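Local coordinates for putative membrane anchored protein (Corynebacterium diphtheriae, PDB 3LSO) that is of unknown function but is probably a membrane-anchored surface protein built from beta domains strung out in an elongated chain, at residues Y427-G432 with P447-E452. Residues are numbered along the deposited sequence; the frame is centred on the assembly and turned at random.
Sequences YMFQMG and PETAFE
Strands 425-435 and 440-453 form an antiparallel beta hairpin, and a type I turn from Pro447 to Ala450 takes the second strand round a corner. Beyond the turn, Tyr427 and Phe451 make a hydrogen-bonded pair. Tyr427 N donates to Phe451 O at 2.9 Å, and Phe451 N returns a bond to Tyr427 O at 2.7 Å; each donor lies nearly along its acceptor's C=O axis. Thr449 OG1 accepts a hydrogen bond from Phe429 N at 2.7 Å. The threonine chi1 of 73° sets OG1 between the backbone N and carbonyl carbon. The same hydroxyl probably donates to Ile446 O, linking the residue before the turn to the facing strand. Phe451 (chi1 67°) lays one ring face against Tyr427 CB, a CH-pi contact 3.7 Å from the centroid. The two rings are near parallel but slid apart. Phe429 CE2 meets Phe451 CE2 at 3.6 Å, with the ring planes oblique at 45°. Ile303 of strand 298-303 touches both phenylalanines. Selenomethionine Met428 sets CG on Ala450 CB and bends at chi3, and SE lies 3.6 Å from Pro447 CA. A side-chain hydroxyl thus adds an interstrand link at the corner, and an aromatic cluster packs beside it.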
loop_
_atom_site.group_PDB
_atom_site.type_symbol
_atom_site.label_atom_id
_atom_site.label_comp_id
_atom_site.label_asym_id
_atom_site.label_seq_id
_atom_site.Cartn_x
_atom_site.Cartn_y
_atom_site.Cartn_z
ATOM N N TYR B 427 6.187 -25.531 -5.290
ATOM C CA TYR B 427 7.254 -26.478 -5.464
ATOM C C TYR B 427 8.363 -25.710 -6.175
ATOM O O TYR B 427 8.056 -24.820 -6.970
ATOM C CB TYR B 427 6.766 -27.631 -6.347
ATOM C CG TYR B 427 5.654 -28.518 -5.774
ATOM C CD1 TYR B 427 5.952 -29.659 -5.017
ATOM C CD2 TYR B 427 4.318 -28.236 -6.019
ATOM C CE1 TYR B 427 4.938 -30.477 -4.496
ATOM C CE2 TYR B 427 3.292 -29.037 -5.515
ATOM C CZ TYR B 427 3.612 -30.153 -4.756
ATOM O OH TYR B 427 2.596 -30.940 -4.271
HETATM N N MSE B 428 9.631 -26.005 -5.864
HETATM C CA MSE B 428 10.781 -25.427 -6.563
HETATM C C MSE B 428 11.687 -26.545 -6.978
HETATM O O MSE B 428 11.672 -27.619 -6.371
HETATM C CB MSE B 428 11.625 -24.578 -5.625
HETATM C CG MSE B 428 11.190 -23.151 -5.424
HETATM SE SE MSE B 428 12.134 -22.486 -3.871
HETATM C CE MSE B 428 11.233 -23.551 -2.540
ATOM N N PHE B 429 12.523 -26.295 -7.971
ATOM C CA PHE B 429 13.623 -27.198 -8.215
ATOM C C PHE B 429 14.858 -26.807 -7.399
ATOM O O PHE B 429 14.988 -25.657 -6.954
ATOM C CB PHE B 429 13.908 -27.253 -9.702
ATOM C CG PHE B 429 12.803 -27.873 -10.477
ATOM C CD1 PHE B 429 12.845 -29.205 -10.821
ATOM C CD2 PHE B 429 11.682 -27.136 -10.828
ATOM C CE1 PHE B 429 11.824 -29.787 -11.522
ATOM C CE2 PHE B 429 10.636 -27.728 -11.548
ATOM C CZ PHE B 429 10.717 -29.052 -11.888
ATOM N N GLN B 430 15.755 -27.759 -7.178
ATOM C CA GLN B 430 16.991 -27.463 -6.473
ATOM C C GLN B 430 18.168 -27.706 -7.366
ATOM O O GLN B 430 18.075 -28.487 -8.325
ATOM C CB GLN B 430 17.117 -28.369 -5.252
ATOM C CG GLN B 430 16.010 -28.164 -4.211
ATOM C CD GLN B 430 16.141 -29.102 -3.030
ATOM O OE1 GLN B 430 16.459 -30.280 -3.180
ATOM N NE2 GLN B 430 15.901 -28.580 -1.840
HETATM N N MSE B 431 19.293 -27.073 -7.054
HETATM C CA MSE B 431 20.585 -27.477 -7.652
HETATM C C MSE B 431 21.378 -28.237 -6.613
HETATM O O MSE B 431 21.490 -27.790 -5.450
HETATM C CB MSE B 431 21.407 -26.274 -8.110
HETATM C CG MSE B 431 22.462 -26.601 -9.188
HETATM SE SE MSE B 431 23.418 -24.985 -9.691
HETATM C CE MSE B 431 23.999 -25.515 -11.429
ATOM N N GLY B 432 21.900 -29.388 -7.017
ATOM C CA GLY B 432 22.894 -30.128 -6.230
ATOM C C GLY B 432 24.265 -29.564 -6.603
ATOM O O GLY B 432 24.520 -29.312 -7.785
ATOM N N PRO B 447 14.310 -20.328 -6.046
ATOM C CA PRO B 447 12.964 -19.752 -6.121
ATOM C C PRO B 447 12.629 -19.318 -7.528
ATOM O O PRO B 447 11.484 -19.031 -7.794
ATOM C CB PRO B 447 13.045 -18.500 -5.227
ATOM C CG PRO B 447 14.251 -18.683 -4.373
ATOM C CD PRO B 447 15.200 -19.571 -5.146
ATOM N N GLU B 448 13.609 -19.250 -8.425
ATOM C CA GLU B 448 13.309 -18.815 -9.790
ATOM C C GLU B 448 12.760 -19.978 -10.616
ATOM O O GLU B 448 12.395 -19.786 -11.786
ATOM C CB GLU B 448 14.519 -18.191 -10.484
ATOM C CG GLU B 448 14.929 -16.843 -9.934
ATOM C CD GLU B 448 15.600 -16.907 -8.559
ATOM O OE1 GLU B 448 15.735 -18.006 -7.961
ATOM O OE2 GLU B 448 15.996 -15.834 -8.059
ATOM N N THR B 449 12.684 -21.165 -10.012
ATOM C CA THR B 449 12.102 -22.308 -10.681
ATOM C C THR B 449 10.742 -22.679 -10.072
ATOM O O THR B 449 10.136 -23.684 -10.429
ATOM C CB THR B 449 13.074 -23.527 -10.661
ATOM O OG1 THR B 449 13.153 -24.101 -9.340
ATOM C CG2 THR B 449 14.471 -23.101 -11.142
ATOM N N ALA B 450 10.247 -21.850 -9.157
ATOM C CA ALA B 450 9.047 -22.216 -8.385
ATOM C C ALA B 450 7.799 -22.367 -9.254
ATOM O O ALA B 450 7.587 -21.556 -10.154
ATOM C CB ALA B 450 8.790 -21.184 -7.303
ATOM N N PHE B 451 6.970 -23.363 -8.967
ATOM C CA PHE B 451 5.685 -23.479 -9.628
ATOM C C PHE B 451 4.605 -23.817 -8.625
ATOM O O PHE B 451 4.892 -24.378 -7.578
ATOM C CB PHE B 451 5.739 -24.505 -10.764
ATOM C CG PHE B 451 5.958 -25.940 -10.315
ATOM C CD1 PHE B 451 4.883 -26.753 -9.980
ATOM C CD2 PHE B 451 7.226 -26.482 -10.281
ATOM C CE1 PHE B 451 5.064 -28.043 -9.597
ATOM C CE2 PHE B 451 7.415 -27.785 -9.896
ATOM C CZ PHE B 451 6.330 -28.564 -9.555
ATOM N N GLU B 452 3.365 -23.456 -8.937
ATOM C CA GLU B 452 2.251 -23.788 -8.067
ATOM C C GLU B 452 1.296 -24.713 -8.780
ATOM O O GLU B 452 0.951 -24.480 -9.921
ATOM C CB GLU B 452 1.514 -22.537 -7.573
ATOM C CG GLU B 452 0.724 -22.769 -6.274
ATOM C CD GLU B 452 0.114 -21.510 -5.648
ATOM O OE1 GLU B 452 0.593 -20.386 -5.914
ATOM O OE2 GLU B 452 -0.859 -21.661 -4.871
#